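Local coordinates for protein annexin A8 (Homo sapiens, PDB 1W3W) that binds phospholipid membranes in a calcium-dependent manner and acts as an anticoagulant, indirectly inhibiting the thromboplastin-specific complex of the blood coagulation cascade, at residues Lys82-Leu86 and Arg272-Ile277; Tyr97-Glu101 and Ile277-Ser282; Thr302-Met308 and Leu320-Asp326; Ala259-Tyr264 and His294-Tyr299; Ile116-Ala121 and Leu159-Leu163. All blocks are in the same frame, centred on the assembly; numbering follows the deposited sequence.

The five contacts illustrate how an all-helical repeat protein is tied together within and between its repeats. Contacts 3, 4 and 5 each lie inside one annexin repeat: contact 5 in the second, contacts 4 and 3 in the fourth, with centres of 3 and 4 about 12 Å apart. Contacts 1 and 2 join repeats instead, bringing helix 273-283 of the fourth against helix 81-91 of the first and helix 96-107 of the second; they share Ile277, and their centres are about 9 Å apart. Contact 5 is nested in the chain loops closed by both, and its Glu118 salt-bridges Arg278 and Arg261. Helix 273-283 thus links the first, second and fourth repeats into one body.

Contact 1: Lys82-Leu86 and Arg272-Ile277; sequences KFERL and RDGTLI
A salt bridge from Lys82 NZ to Asp273 OD2, 2.8 Å long, is the strongest link here between the first and fourth annexin repeats. Lys82 reaches it with chi1 m, chi2 t, chi3 -140° and chi4 -121°; Asp273, chi1 m, opens helix 273-283 after the N-cap residue Arg272, and its OD1 is hydrogen-bonded to Tyr315 OH of helix 313-323. One turn along helix 81-91, Arg85 (m, t, m) lies beside the start of the other helix: NH2 3.8 Å from Asp273 CB and NH1 3.8 Å from Gly274 CA. This NH1 stands 3.9 Å from Arg272 NH2, like charges side by side. Deeper in, Ile277 (m, t) points at the partner helix, CD1 4.0 Å from Arg85 CB and 4.1 Å from Leu86 N, CG2 4.1 Å from Leu86 CD1. Residues 82-86 are helical throughout, residues 272-277 from Asp273 onward; the axes run 35° apart (signed -35°), 10.7 Å at closest approach. Lys82 pairs with Asp273 (CA-CA 7.6 Å) and Leu86 with Ile277 (6.0 Å), so the helices converge toward their C-terminal ends. One salt bridge thus lies at the wider end, where two arginines also come close, while apolar side chains close the narrower.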
# COMPACT_ATOMS: atom_id res chain seq x y z
N LYS A 82 -0.37 2.62 19.17
CA LYS A 82 0.01 1.94 17.95
C LYS A 82 -0.62 0.56 17.88
O LYS A 82 -1.04 0.13 16.83
CB LYS A 82 1.54 1.85 17.83
CG LYS A 82 2.20 3.23 17.64
CD LYS A 82 3.73 3.13 17.73
CE LYS A 82 4.36 4.29 18.48
NZ LYS A 82 5.33 5.02 17.61
N PHE A 83 -0.73 -0.10 19.03
CA PHE A 83 -1.35 -1.41 19.12
C PHE A 83 -2.79 -1.34 18.63
O PHE A 83 -3.21 -2.18 17.87
CB PHE A 83 -1.30 -1.93 20.55
CG PHE A 83 -1.87 -3.31 20.73
CD1 PHE A 83 -1.34 -4.38 20.02
CD2 PHE A 83 -2.91 -3.54 21.61
CE1 PHE A 83 -1.85 -5.64 20.19
CE2 PHE A 83 -3.42 -4.82 21.78
CZ PHE A 83 -2.89 -5.87 21.07
N GLU A 84 -3.53 -0.34 19.06
CA GLU A 84 -4.89 -0.12 18.56
C GLU A 84 -4.94 0.12 17.05
O GLU A 84 -5.82 -0.40 16.36
CB GLU A 84 -5.55 1.06 19.28
CG GLU A 84 -7.00 1.27 18.89
CD GLU A 84 -7.22 2.39 17.88
OE1 GLU A 84 -8.39 2.58 17.50
OE2 GLU A 84 -6.26 3.06 17.46
N ARG A 85 -4.02 0.92 16.52
CA ARG A 85 -4.06 1.24 15.10
C ARG A 85 -3.87 -0.03 14.27
O ARG A 85 -4.52 -0.21 13.25
CB ARG A 85 -2.98 2.24 14.72
CG ARG A 85 -3.36 3.70 14.95
CD ARG A 85 -2.64 4.67 13.98
NE ARG A 85 -1.31 5.01 14.45
CZ ARG A 85 -0.33 5.53 13.69
NH1 ARG A 85 -0.51 5.78 12.40
NH2 ARG A 85 0.84 5.80 14.25
N LEU A 86 -2.95 -0.89 14.70
CA LEU A 86 -2.65 -2.13 13.99
C LEU A 86 -3.81 -3.11 14.05
O LEU A 86 -4.18 -3.70 13.04
CB LEU A 86 -1.40 -2.78 14.56
CG LEU A 86 -1.05 -4.16 14.01
CD1 LEU A 86 -0.73 -4.12 12.50
CD2 LEU A 86 0.11 -4.71 14.78
N ARG A 272 8.06 5.49 10.76
CA ARG A 272 6.79 5.84 10.14
C ARG A 272 5.82 4.67 10.31
O ARG A 272 5.70 3.81 9.43
CB ARG A 272 6.93 6.22 8.67
CG ARG A 272 5.58 6.70 8.04
CD ARG A 272 4.79 7.74 8.89
NE ARG A 272 3.33 7.72 8.75
CZ ARG A 272 2.46 7.81 9.78
NH1 ARG A 272 2.87 7.88 11.04
NH2 ARG A 272 1.14 7.82 9.53
N ASP A 273 5.14 4.66 11.46
CA ASP A 273 4.33 3.53 11.87
C ASP A 273 3.13 3.33 10.96
O ASP A 273 2.75 2.21 10.71
CB ASP A 273 3.88 3.67 13.32
CG ASP A 273 5.02 3.59 14.28
OD1 ASP A 273 5.61 2.50 14.44
OD2 ASP A 273 5.42 4.59 14.89
N GLY A 274 2.54 4.41 10.47
CA GLY A 274 1.42 4.32 9.53
C GLY A 274 1.78 3.50 8.31
O GLY A 274 1.01 2.64 7.88
N THR A 275 2.96 3.76 7.77
CA THR A 275 3.47 3.06 6.59
C THR A 275 3.84 1.61 6.85
O THR A 275 3.58 0.73 6.02
CB THR A 275 4.69 3.83 6.06
OG1 THR A 275 4.26 5.11 5.62
CG2 THR A 275 5.26 3.19 4.80
N LEU A 276 4.44 1.36 8.00
CA LEU A 276 4.74 0.00 8.45
C LEU A 276 3.46 -0.83 8.59
O LEU A 276 3.35 -1.93 8.06
CB LEU A 276 5.49 0.07 9.79
CG LEU A 276 6.02 -1.20 10.44
CD1 LEU A 276 7.00 -1.94 9.55
CD2 LEU A 276 6.70 -0.80 11.74
N ILE A 277 2.48 -0.29 9.31
CA ILE A 277 1.22 -0.98 9.53
C ILE A 277 0.51 -1.28 8.21
O ILE A 277 0.14 -2.42 7.95
CB ILE A 277 0.32 -0.14 10.46
CG1 ILE A 277 0.86 -0.20 11.90
CG2 ILE A 277 -1.14 -0.60 10.36
CD1 ILE A 277 0.28 0.84 12.85

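Contact 2: Tyr97-Glu101 and Ile277-Ser282; sequences YEAKE and IRNIVS
Two nearly antiparallel helical segments, 169° between their directions and 11.7 Å between axes, face each other with Tyr97 opposite Ser282 (CA-CA 7.8 Å) and Glu101 opposite Arg278 (8.2 Å). In the salt bridge Arg278 NH1 donates to Glu101 OE2 at 3.1 Å (N-H...O angle 162°), the oxygen near the guanidinium plane. Arg278 extends through chi1 t and chi2 t before turning at chi3 p; Glu101 bends m, m to meet it. The stronger partner of Arg278 is Glu118 of helix 113-122, which binds its NE. This buried arginine sits close to the middle of the molecule, where repeats two and four of the annexin fold meet; in annexins, charged residues from these repeats line a central hydrophilic channel. Packing is led by Tyr97, chi1 t, whose ring spans the gap: its OH lies 3.2 Å from Arg278 CA and 3.8 Å from Ile277 CG2, and its CE2 touches Val281 CG1 at 4.0 Å and Ser282 CB at 4.1 Å. Within helix 273-283, Ser282 (chi1 p) turns its OG back to Arg278 O at 2.7 Å. Glu98 OE1 approaches Ser282 CB at 3.9 Å, while its carboxylate is engaged by Arg123 and by Tyr95 N.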
# COMPACT_ATOMS: atom_id res chain seq x y z
N TYR A 97 -10.14 -1.11 3.43
CA TYR A 97 -8.98 -0.66 4.19
C TYR A 97 -8.24 0.47 3.49
O TYR A 97 -7.97 1.51 4.08
CB TYR A 97 -8.00 -1.82 4.44
CG TYR A 97 -6.78 -1.40 5.21
CD1 TYR A 97 -6.90 -0.65 6.39
CD2 TYR A 97 -5.51 -1.75 4.78
CE1 TYR A 97 -5.78 -0.27 7.10
CE2 TYR A 97 -4.39 -1.39 5.51
CZ TYR A 97 -4.53 -0.64 6.66
OH TYR A 97 -3.41 -0.27 7.37
N GLU A 98 -7.91 0.26 2.22
CA GLU A 98 -7.22 1.27 1.41
C GLU A 98 -8.05 2.55 1.27
O GLU A 98 -7.51 3.66 1.32
CB GLU A 98 -6.83 0.72 0.04
CG GLU A 98 -5.66 -0.25 0.08
CD GLU A 98 -6.09 -1.70 0.22
OE1 GLU A 98 -5.28 -2.57 -0.13
OE2 GLU A 98 -7.22 -1.99 0.67
N ALA A 99 -9.36 2.40 1.09
CA ALA A 99 -10.27 3.55 1.05
C ALA A 99 -10.20 4.37 2.34
O ALA A 99 -10.20 5.60 2.28
CB ALA A 99 -11.67 3.09 0.80
N LYS A 100 -10.13 3.70 3.48
CA LYS A 100 -9.99 4.38 4.76
C LYS A 100 -8.65 5.12 4.84
O LYS A 100 -8.61 6.27 5.25
CB LYS A 100 -10.12 3.41 5.93
CG LYS A 100 -9.96 4.05 7.33
CD LYS A 100 -8.91 3.32 8.15
CE LYS A 100 -8.99 3.68 9.65
NZ LYS A 100 -8.85 5.15 9.89
N GLU A 101 -7.56 4.45 4.44
CA GLU A 101 -6.25 5.08 4.43
C GLU A 101 -6.21 6.33 3.53
O GLU A 101 -5.61 7.34 3.89
CB GLU A 101 -5.18 4.08 4.00
CG GLU A 101 -4.92 3.01 5.04
CD GLU A 101 -4.24 3.55 6.28
OE1 GLU A 101 -4.78 3.35 7.38
OE2 GLU A 101 -3.17 4.17 6.17
N ILE A 277 2.48 -0.29 9.31
CA ILE A 277 1.22 -0.98 9.53
C ILE A 277 0.51 -1.28 8.21
O ILE A 277 0.14 -2.42 7.95
CB ILE A 277 0.32 -0.14 10.46
CG1 ILE A 277 0.86 -0.20 11.90
CG2 ILE A 277 -1.14 -0.60 10.36
CD1 ILE A 277 0.28 0.84 12.85
N ARG A 278 0.35 -0.26 7.38
CA ARG A 278 -0.44 -0.38 6.16
C ARG A 278 0.13 -1.41 5.19
O ARG A 278 -0.61 -2.20 4.61
CB ARG A 278 -0.54 0.99 5.46
CG ARG A 278 -1.44 1.00 4.23
CD ARG A 278 -1.59 2.39 3.60
NE ARG A 278 -0.28 2.97 3.35
CZ ARG A 278 0.31 3.93 4.07
NH1 ARG A 278 -0.27 4.47 5.12
NH2 ARG A 278 1.52 4.33 3.74
N ASN A 279 1.44 -1.40 5.03
CA ASN A 279 2.06 -2.32 4.10
C ASN A 279 2.09 -3.76 4.58
O ASN A 279 1.86 -4.67 3.80
CB ASN A 279 3.44 -1.80 3.70
CG ASN A 279 3.32 -0.62 2.77
OD1 ASN A 279 3.42 0.54 3.19
ND2 ASN A 279 3.03 -0.91 1.53
N ILE A 280 2.33 -3.96 5.88
CA ILE A 280 2.30 -5.31 6.44
C ILE A 280 0.87 -5.86 6.40
O ILE A 280 0.65 -6.99 5.98
CB ILE A 280 2.90 -5.36 7.87
CG1 ILE A 280 4.43 -5.27 7.75
CG2 ILE A 280 2.50 -6.64 8.59
CD1 ILE A 280 5.16 -5.33 9.04
N VAL A 281 -0.09 -5.05 6.82
CA VAL A 281 -1.46 -5.49 6.88
C VAL A 281 -2.03 -5.78 5.49
O VAL A 281 -2.61 -6.84 5.28
CB VAL A 281 -2.35 -4.49 7.63
CG1 VAL A 281 -3.83 -4.83 7.44
CG2 VAL A 281 -1.99 -4.49 9.12
N SER A 282 -1.85 -4.84 4.56
CA SER A 282 -2.48 -4.94 3.22
C SER A 282 -1.80 -6.00 2.34
O SER A 282 -2.45 -6.56 1.45
CB SER A 282 -2.55 -3.57 2.53
OG SER A 282 -1.29 -3.08 2.12

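Contact 3: Thr302-Met308 and Leu320-Asp326; sequences TLSSMIM and LSLVGSD
Helices D and E, the last two of the five-helix annexin repeat, meet here as helix 303-310 and helix 313-323, and the tail after E turns back to the start of D. Leu320 (m, t) packs first: CD2 lies 3.9 Å from Ser304 CB and 4.0 Å from Ile307 CG2, CD1 3.8 Å from Met308 CG. One turn on, Val323 (chi1 t) sets CG2 3.9 Å from Ile307 CD1 and CG1 3.5 Å from Ser304 OG. Gly324 then leaves the helix at phi 76°, psi -169°. A water is hydrogen-bonded to Gly324 O (2.8 Å), Ser304 OG (2.8 Å) and Leu320 O (3.2 Å). Ser325, polyproline-II-like (phi -55°, psi 132°), carries the chain to Asp326 (phi -142°, psi 65°, chi1 t), whose CA is 6.4 Å from that of Ser304. Asp326 OD1 accepts from Ser304 N at 2.9 Å and from Ser304 OG (chi1 m) at 2.7 Å. Further waters join Asp326 OD2 (2.7 Å) to Leu303 N (2.9 Å), and Asp326 O (2.6 Å) to Thr302 OG1 (2.7 Å). Thr302 (chi1 p) is the N-cap, OG1 accepting from Ser305 N at 3.2 Å. Asp326 thus accepts at the helix's positive amino end, consistent with the tail being held there.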
# COMPACT_ATOMS: atom_id res chain seq x y z
N THR A 302 16.93 -9.45 8.09
CA THR A 302 15.50 -9.77 8.00
C THR A 302 14.60 -8.58 8.35
O THR A 302 14.99 -7.68 9.09
CB THR A 302 15.14 -10.94 8.89
OG1 THR A 302 15.34 -10.58 10.26
CG2 THR A 302 16.08 -12.15 8.65
N LEU A 303 13.39 -8.60 7.81
CA LEU A 303 12.35 -7.64 8.15
C LEU A 303 12.10 -7.60 9.67
O LEU A 303 12.03 -6.54 10.28
CB LEU A 303 11.05 -8.03 7.42
CG LEU A 303 9.83 -7.16 7.68
CD1 LEU A 303 10.11 -5.73 7.35
CD2 LEU A 303 8.66 -7.69 6.86
N SER A 304 12.00 -8.78 10.27
CA SER A 304 11.75 -8.92 11.71
C SER A 304 12.82 -8.27 12.58
O SER A 304 12.51 -7.69 13.60
CB SER A 304 11.61 -10.40 12.07
OG SER A 304 10.47 -10.92 11.44
N SER A 305 14.09 -8.33 12.16
CA SER A 305 15.17 -7.75 12.95
C SER A 305 15.02 -6.23 13.03
O SER A 305 15.30 -5.62 14.08
CB SER A 305 16.56 -8.15 12.41
OG SER A 305 16.97 -7.35 11.28
N MET A 306 14.57 -5.61 11.94
CA MET A 306 14.34 -4.18 11.95
C MET A 306 13.11 -3.82 12.76
O MET A 306 13.11 -2.82 13.49
CB MET A 306 14.28 -3.61 10.53
CG MET A 306 15.65 -3.21 10.05
SD MET A 306 15.62 -2.37 8.51
CE MET A 306 15.46 -0.71 9.05
N ILE A 307 12.06 -4.62 12.65
CA ILE A 307 10.88 -4.43 13.48
C ILE A 307 11.24 -4.52 14.98
O ILE A 307 10.79 -3.70 15.78
CB ILE A 307 9.77 -5.44 13.10
CG1 ILE A 307 9.18 -5.09 11.73
CG2 ILE A 307 8.69 -5.43 14.15
CD1 ILE A 307 8.30 -6.17 11.14
N MET A 308 12.05 -5.50 15.36
CA MET A 308 12.49 -5.66 16.76
C MET A 308 13.28 -4.45 17.28
O MET A 308 13.14 -4.04 18.44
CB MET A 308 13.32 -6.93 16.91
CG MET A 308 12.49 -8.17 16.75
SD MET A 308 13.33 -9.70 17.10
CE MET A 308 13.47 -9.57 18.81
N LEU A 320 5.18 -8.97 14.80
CA LEU A 320 5.99 -10.17 14.61
C LEU A 320 5.12 -11.41 14.43
O LEU A 320 5.48 -12.29 13.67
CB LEU A 320 6.97 -10.35 15.79
CG LEU A 320 8.08 -9.30 15.91
CD1 LEU A 320 8.91 -9.51 17.20
CD2 LEU A 320 9.00 -9.35 14.70
N SER A 321 3.97 -11.47 15.10
CA SER A 321 3.03 -12.58 14.95
C SER A 321 2.50 -12.63 13.51
O SER A 321 2.40 -13.70 12.92
CB SER A 321 1.90 -12.46 15.96
OG SER A 321 1.03 -13.58 15.92
N LEU A 322 2.21 -11.46 12.95
CA LEU A 322 1.73 -11.33 11.57
C LEU A 322 2.79 -11.72 10.55
O LEU A 322 2.51 -12.43 9.60
CB LEU A 322 1.33 -9.88 11.28
CG LEU A 322 -0.09 -9.47 11.58
CD1 LEU A 322 -0.19 -7.96 11.39
CD2 LEU A 322 -1.08 -10.20 10.69
N VAL A 323 4.01 -11.24 10.76
CA VAL A 323 5.12 -11.51 9.85
C VAL A 323 5.46 -13.00 9.85
O VAL A 323 5.80 -13.55 8.81
CB VAL A 323 6.35 -10.65 10.22
CG1 VAL A 323 7.57 -11.05 9.40
CG2 VAL A 323 6.05 -9.16 10.02
N GLY A 324 5.37 -13.64 11.01
CA GLY A 324 5.67 -15.05 11.15
C GLY A 324 7.16 -15.35 11.15
O GLY A 324 8.00 -14.45 11.24
N SER A 325 7.49 -16.63 11.04
CA SER A 325 8.89 -17.05 11.08
C SER A 325 9.72 -16.32 10.02
O SER A 325 9.33 -16.22 8.87
CB SER A 325 9.02 -18.57 10.91
OG SER A 325 10.37 -18.96 11.15
N ASP A 326 10.87 -15.80 10.44
CA ASP A 326 11.70 -14.97 9.58
C ASP A 326 13.19 -15.26 9.83
O ASP A 326 13.92 -14.39 10.31
CB ASP A 326 11.35 -13.51 9.89
CG ASP A 326 11.77 -12.55 8.80
OD1 ASP A 326 11.66 -11.34 9.05
OD2 ASP A 326 12.21 -12.89 7.69
O HOH W 1 14.77 -12.62 12.01
O HOH W 2 12.97 -10.85 6.08
O HOH W 3 8.63 -12.34 12.97

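Contact 4: Ala259-Tyr264 and His294-Tyr299; sequences AERLYY and HFKKMY
Tyr299, Tyr263 and Ala259 lose the most surface here; they lie at the crossing of helices A (254-266) and C (288-299) of the fourth annexin repeat, C running steeply across the bundle of A, B, D and E. The segment axes pass 9.9 Å apart at 67° (signed -67°), and the backbones come nearest where the CA atoms of Ala259 and Phe295 are 5.2 Å apart. Tyr299, the last residue of its helix, projects with chi1 m and lays its ring on that of Tyr263 (chi1 t, chi2 76°). The two form a face-to-face stack, centroids 3.8 Å apart and planes at 7°, with Tyr263 CG only 3.4 Å from Tyr299 CZ. The edge of the Tyr299 ring approaches Ala259 O, 4.1 Å from CE1, and its OH lies 3.4 Å from Glu260 CA. A water 2.4 Å from Tyr299 OH also makes a weak, 3.4 Å hydrogen bond to Glu260 OE1, whose carboxylate is paired with Lys249. Ala259, small enough to admit the other helix, has its CB 4.2 Å from His294 CB and 4.0 Å from Met298 SD. Phe295 (chi1 t) slides in edge-on, CD1 3.6 Å from Ala259 O and CE1 3.8 Å from Tyr263 CB. With no direct hydrogen bond between the segments, their hold rests on aromatic stacking and apolar packing, with one water, only weakly bonded to Glu260 OE1, beside the tyrosine hydroxyl.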
# COMPACT_ATOMS: atom_id res chain seq x y z
N ALA A 259 9.17 -4.08 -0.11
CA ALA A 259 10.30 -4.28 0.80
C ALA A 259 10.97 -2.94 1.09
O ALA A 259 11.32 -2.65 2.22
CB ALA A 259 11.33 -5.24 0.21
N GLU A 260 11.15 -2.13 0.05
CA GLU A 260 11.84 -0.84 0.16
C GLU A 260 11.02 0.17 0.94
O GLU A 260 11.56 0.98 1.69
CB GLU A 260 12.16 -0.31 -1.24
CG GLU A 260 12.96 0.98 -1.26
CD GLU A 260 13.19 1.48 -2.68
OE1 GLU A 260 13.96 0.85 -3.43
OE2 GLU A 260 12.59 2.49 -3.04
N ARG A 261 9.71 0.11 0.77
CA ARG A 261 8.80 0.94 1.51
C ARG A 261 8.90 0.66 3.00
O ARG A 261 8.94 1.57 3.82
CB ARG A 261 7.39 0.69 1.01
CG ARG A 261 6.48 1.75 1.33
CD ARG A 261 6.71 3.05 0.57
NE ARG A 261 5.59 3.88 0.91
CZ ARG A 261 5.65 5.15 1.27
NH1 ARG A 261 6.79 5.83 1.25
NH2 ARG A 261 4.53 5.76 1.58
N LEU A 262 8.95 -0.62 3.35
CA LEU A 262 9.05 -1.04 4.74
C LEU A 262 10.40 -0.63 5.33
O LEU A 262 10.45 -0.13 6.45
CB LEU A 262 8.84 -2.54 4.84
CG LEU A 262 7.42 -3.03 4.56
CD1 LEU A 262 7.39 -4.54 4.51
CD2 LEU A 262 6.49 -2.52 5.63
N TYR A 263 11.48 -0.82 4.57
CA TYR A 263 12.82 -0.41 4.99
C TYR A 263 12.90 1.07 5.32
O TYR A 263 13.45 1.45 6.36
CB TYR A 263 13.83 -0.74 3.89
CG TYR A 263 15.27 -0.35 4.20
CD1 TYR A 263 16.04 -1.10 5.09
CD2 TYR A 263 15.85 0.78 3.61
CE1 TYR A 263 17.35 -0.75 5.38
CE2 TYR A 263 17.18 1.14 3.89
CZ TYR A 263 17.91 0.36 4.78
OH TYR A 263 19.20 0.71 5.06
N TYR A 264 12.35 1.92 4.46
CA TYR A 264 12.44 3.35 4.69
C TYR A 264 11.45 3.87 5.73
O TYR A 264 11.67 4.92 6.31
CB TYR A 264 12.37 4.13 3.38
CG TYR A 264 13.68 4.09 2.61
CD1 TYR A 264 13.80 3.38 1.42
CD2 TYR A 264 14.82 4.73 3.11
CE1 TYR A 264 15.02 3.32 0.72
CE2 TYR A 264 16.04 4.68 2.42
CZ TYR A 264 16.12 3.97 1.23
OH TYR A 264 17.32 3.90 0.54
N HIS A 294 12.79 -10.71 -0.39
CA HIS A 294 13.38 -9.56 -1.06
C HIS A 294 14.08 -8.63 -0.07
O HIS A 294 15.15 -8.10 -0.37
CB HIS A 294 12.34 -8.79 -1.89
CG HIS A 294 12.13 -9.37 -3.26
ND1 HIS A 294 11.21 -10.35 -3.52
CD2 HIS A 294 12.76 -9.12 -4.43
CE1 HIS A 294 11.26 -10.67 -4.80
NE2 HIS A 294 12.19 -9.94 -5.37
N PHE A 295 13.48 -8.43 1.09
CA PHE A 295 14.07 -7.59 2.13
C PHE A 295 15.46 -8.10 2.53
O PHE A 295 16.41 -7.32 2.65
CB PHE A 295 13.17 -7.57 3.37
CG PHE A 295 13.45 -6.44 4.30
CD1 PHE A 295 12.70 -5.28 4.22
CD2 PHE A 295 14.45 -6.54 5.26
CE1 PHE A 295 12.95 -4.24 5.08
CE2 PHE A 295 14.70 -5.50 6.10
CZ PHE A 295 13.95 -4.34 6.02
N LYS A 296 15.54 -9.40 2.76
CA LYS A 296 16.79 -10.09 3.11
C LYS A 296 17.84 -9.94 2.03
O LYS A 296 19.00 -9.65 2.33
CB LYS A 296 16.54 -11.60 3.31
CG LYS A 296 16.58 -12.06 4.72
CD LYS A 296 16.50 -13.58 4.79
CE LYS A 296 17.76 -14.15 5.40
NZ LYS A 296 17.52 -15.52 5.89
N LYS A 297 17.44 -10.16 0.79
CA LYS A 297 18.36 -10.09 -0.35
C LYS A 297 18.91 -8.69 -0.52
O LYS A 297 20.10 -8.52 -0.77
CB LYS A 297 17.68 -10.52 -1.65
CG LYS A 297 17.40 -12.02 -1.77
CD LYS A 297 17.64 -12.51 -3.23
CE LYS A 297 17.57 -14.04 -3.37
NZ LYS A 297 17.01 -14.74 -2.18
N MET A 298 18.05 -7.67 -0.37
CA MET A 298 18.42 -6.30 -0.67
C MET A 298 19.23 -5.66 0.46
O MET A 298 20.14 -4.89 0.19
CB MET A 298 17.17 -5.44 -0.94
CG MET A 298 16.32 -5.91 -2.13
SD MET A 298 14.61 -5.25 -2.06
CE MET A 298 15.03 -3.54 -2.32
N TYR A 299 18.92 -6.00 1.70
CA TYR A 299 19.47 -5.29 2.86
C TYR A 299 20.39 -6.12 3.76
O TYR A 299 20.97 -5.58 4.70
CB TYR A 299 18.33 -4.69 3.67
CG TYR A 299 17.47 -3.75 2.85
CD1 TYR A 299 16.11 -3.98 2.68
CD2 TYR A 299 18.04 -2.64 2.23
CE1 TYR A 299 15.34 -3.13 1.89
CE2 TYR A 299 17.28 -1.79 1.47
CZ TYR A 299 15.94 -2.04 1.30
OH TYR A 299 15.20 -1.17 0.52
O HOH W 4 16.40 0.16 -1.11

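Contact 5: Ile116-Ala121 and Leu159-Leu163; sequences IIEILA and LVCLL
Leu120 is the principal bump of this interface between helices B and E of the second annexin repeat, side by side in its bundle. With chi1 m and the uncommon chi2 p, it directs CD2 into the hollow framed by Leu159, Leu162 and Leu163: CD2 lies 3.6 Å from Leu159 O and 3.9 Å from Leu163 CG, while CB is 4.2 Å from Leu162 CD1. Leu159 (m, t) wedges between the consecutive Ile116 and Ile117, its CD1 4.0 Å from Ile116 CG2 and CD2 4.1 Å from Ile117 CG1. Leu162 (m, t) rests over Ala121, CD1 4.2 Å from its N and 4.4 Å from its CB. The helical segments run roughly parallel, at 27° (signed +27°) and 9.9 Å between axes; Leu120 and Leu162 are closest by CA, 6.3 Å. Within the repeat, Ile147 of helix 143-150 touches Leu120 and Leu163, and helix 96-107 packs on Ile116 and Leu120. Helix 238-252 of the third repeat meets Ile117 and Ala121; Cys161 is disulfide-bonded to Cys206 in helix 198-207.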
# COMPACT_ATOMS: atom_id res chain seq x y z
N ILE A 116 -1.15 8.41 -0.73
CA ILE A 116 -1.95 8.38 -1.95
C ILE A 116 -1.15 7.82 -3.13
O ILE A 116 -1.65 7.00 -3.88
CB ILE A 116 -2.51 9.79 -2.31
CG1 ILE A 116 -3.31 10.38 -1.12
CG2 ILE A 116 -3.42 9.69 -3.55
CD1 ILE A 116 -3.69 11.87 -1.27
N ILE A 117 0.10 8.26 -3.26
CA ILE A 117 1.01 7.77 -4.31
C ILE A 117 1.20 6.24 -4.23
O ILE A 117 1.08 5.53 -5.23
CB ILE A 117 2.38 8.48 -4.18
CG1 ILE A 117 2.26 9.95 -4.64
CG2 ILE A 117 3.47 7.75 -4.97
CD1 ILE A 117 3.35 10.88 -4.13
N GLU A 118 1.51 5.77 -3.02
CA GLU A 118 1.78 4.36 -2.77
C GLU A 118 0.61 3.50 -3.20
O GLU A 118 0.79 2.52 -3.92
CB GLU A 118 2.08 4.15 -1.28
CG GLU A 118 2.12 2.70 -0.80
CD GLU A 118 1.95 2.61 0.70
OE1 GLU A 118 2.86 3.04 1.43
OE2 GLU A 118 0.91 2.12 1.16
N ILE A 119 -0.58 3.85 -2.76
CA ILE A 119 -1.74 3.03 -3.05
C ILE A 119 -2.10 3.09 -4.53
O ILE A 119 -2.30 2.04 -5.17
CB ILE A 119 -2.93 3.41 -2.17
CG1 ILE A 119 -2.59 3.11 -0.71
CG2 ILE A 119 -4.15 2.61 -2.59
CD1 ILE A 119 -3.64 3.53 0.26
N LEU A 120 -2.15 4.29 -5.10
CA LEU A 120 -2.57 4.42 -6.50
C LEU A 120 -1.57 3.78 -7.49
O LEU A 120 -1.98 3.24 -8.52
CB LEU A 120 -2.85 5.88 -6.87
CG LEU A 120 -4.30 6.34 -6.63
CD1 LEU A 120 -4.77 6.04 -5.22
CD2 LEU A 120 -4.48 7.83 -6.93
N ALA A 121 -0.29 3.83 -7.17
CA ALA A 121 0.73 3.27 -8.06
C ALA A 121 0.91 1.76 -7.92
O ALA A 121 1.29 1.09 -8.89
CB ALA A 121 2.04 3.98 -7.85
N LEU A 159 -1.93 11.40 -10.55
CA LEU A 159 -2.78 10.64 -9.64
C LEU A 159 -4.14 10.37 -10.26
O LEU A 159 -4.64 9.25 -10.23
CB LEU A 159 -2.93 11.38 -8.30
CG LEU A 159 -1.64 11.52 -7.48
CD1 LEU A 159 -1.89 12.30 -6.23
CD2 LEU A 159 -1.01 10.16 -7.15
N VAL A 160 -4.74 11.40 -10.85
CA VAL A 160 -5.99 11.25 -11.56
C VAL A 160 -5.88 10.26 -12.74
O VAL A 160 -6.77 9.45 -12.97
CB VAL A 160 -6.52 12.64 -12.04
CG1 VAL A 160 -7.44 12.51 -13.24
CG2 VAL A 160 -7.25 13.31 -10.89
N CYS A 161 -4.77 10.32 -13.45
CA CYS A 161 -4.52 9.39 -14.55
C CYS A 161 -4.43 7.94 -14.08
O CYS A 161 -4.95 7.05 -14.74
CB CYS A 161 -3.25 9.78 -15.30
SG CYS A 161 -2.97 8.79 -16.79
N LEU A 162 -3.79 7.71 -12.93
CA LEU A 162 -3.68 6.34 -12.40
C LEU A 162 -5.04 5.73 -12.07
O LEU A 162 -5.21 4.51 -12.15
CB LEU A 162 -2.76 6.31 -11.17
CG LEU A 162 -1.27 6.53 -11.48
CD1 LEU A 162 -0.46 6.70 -10.20
CD2 LEU A 162 -0.71 5.40 -12.30
N LEU A 163 -6.01 6.58 -11.72
CA LEU A 163 -7.38 6.15 -11.45
C LEU A 163 -8.22 6.00 -12.71
O LEU A 163 -9.17 5.21 -12.73
CB LEU A 163 -8.10 7.18 -10.58
CG LEU A 163 -7.69 7.39 -9.13
CD1 LEU A 163 -8.48 8.58 -8.58
CD2 LEU A 163 -7.94 6.11 -8.32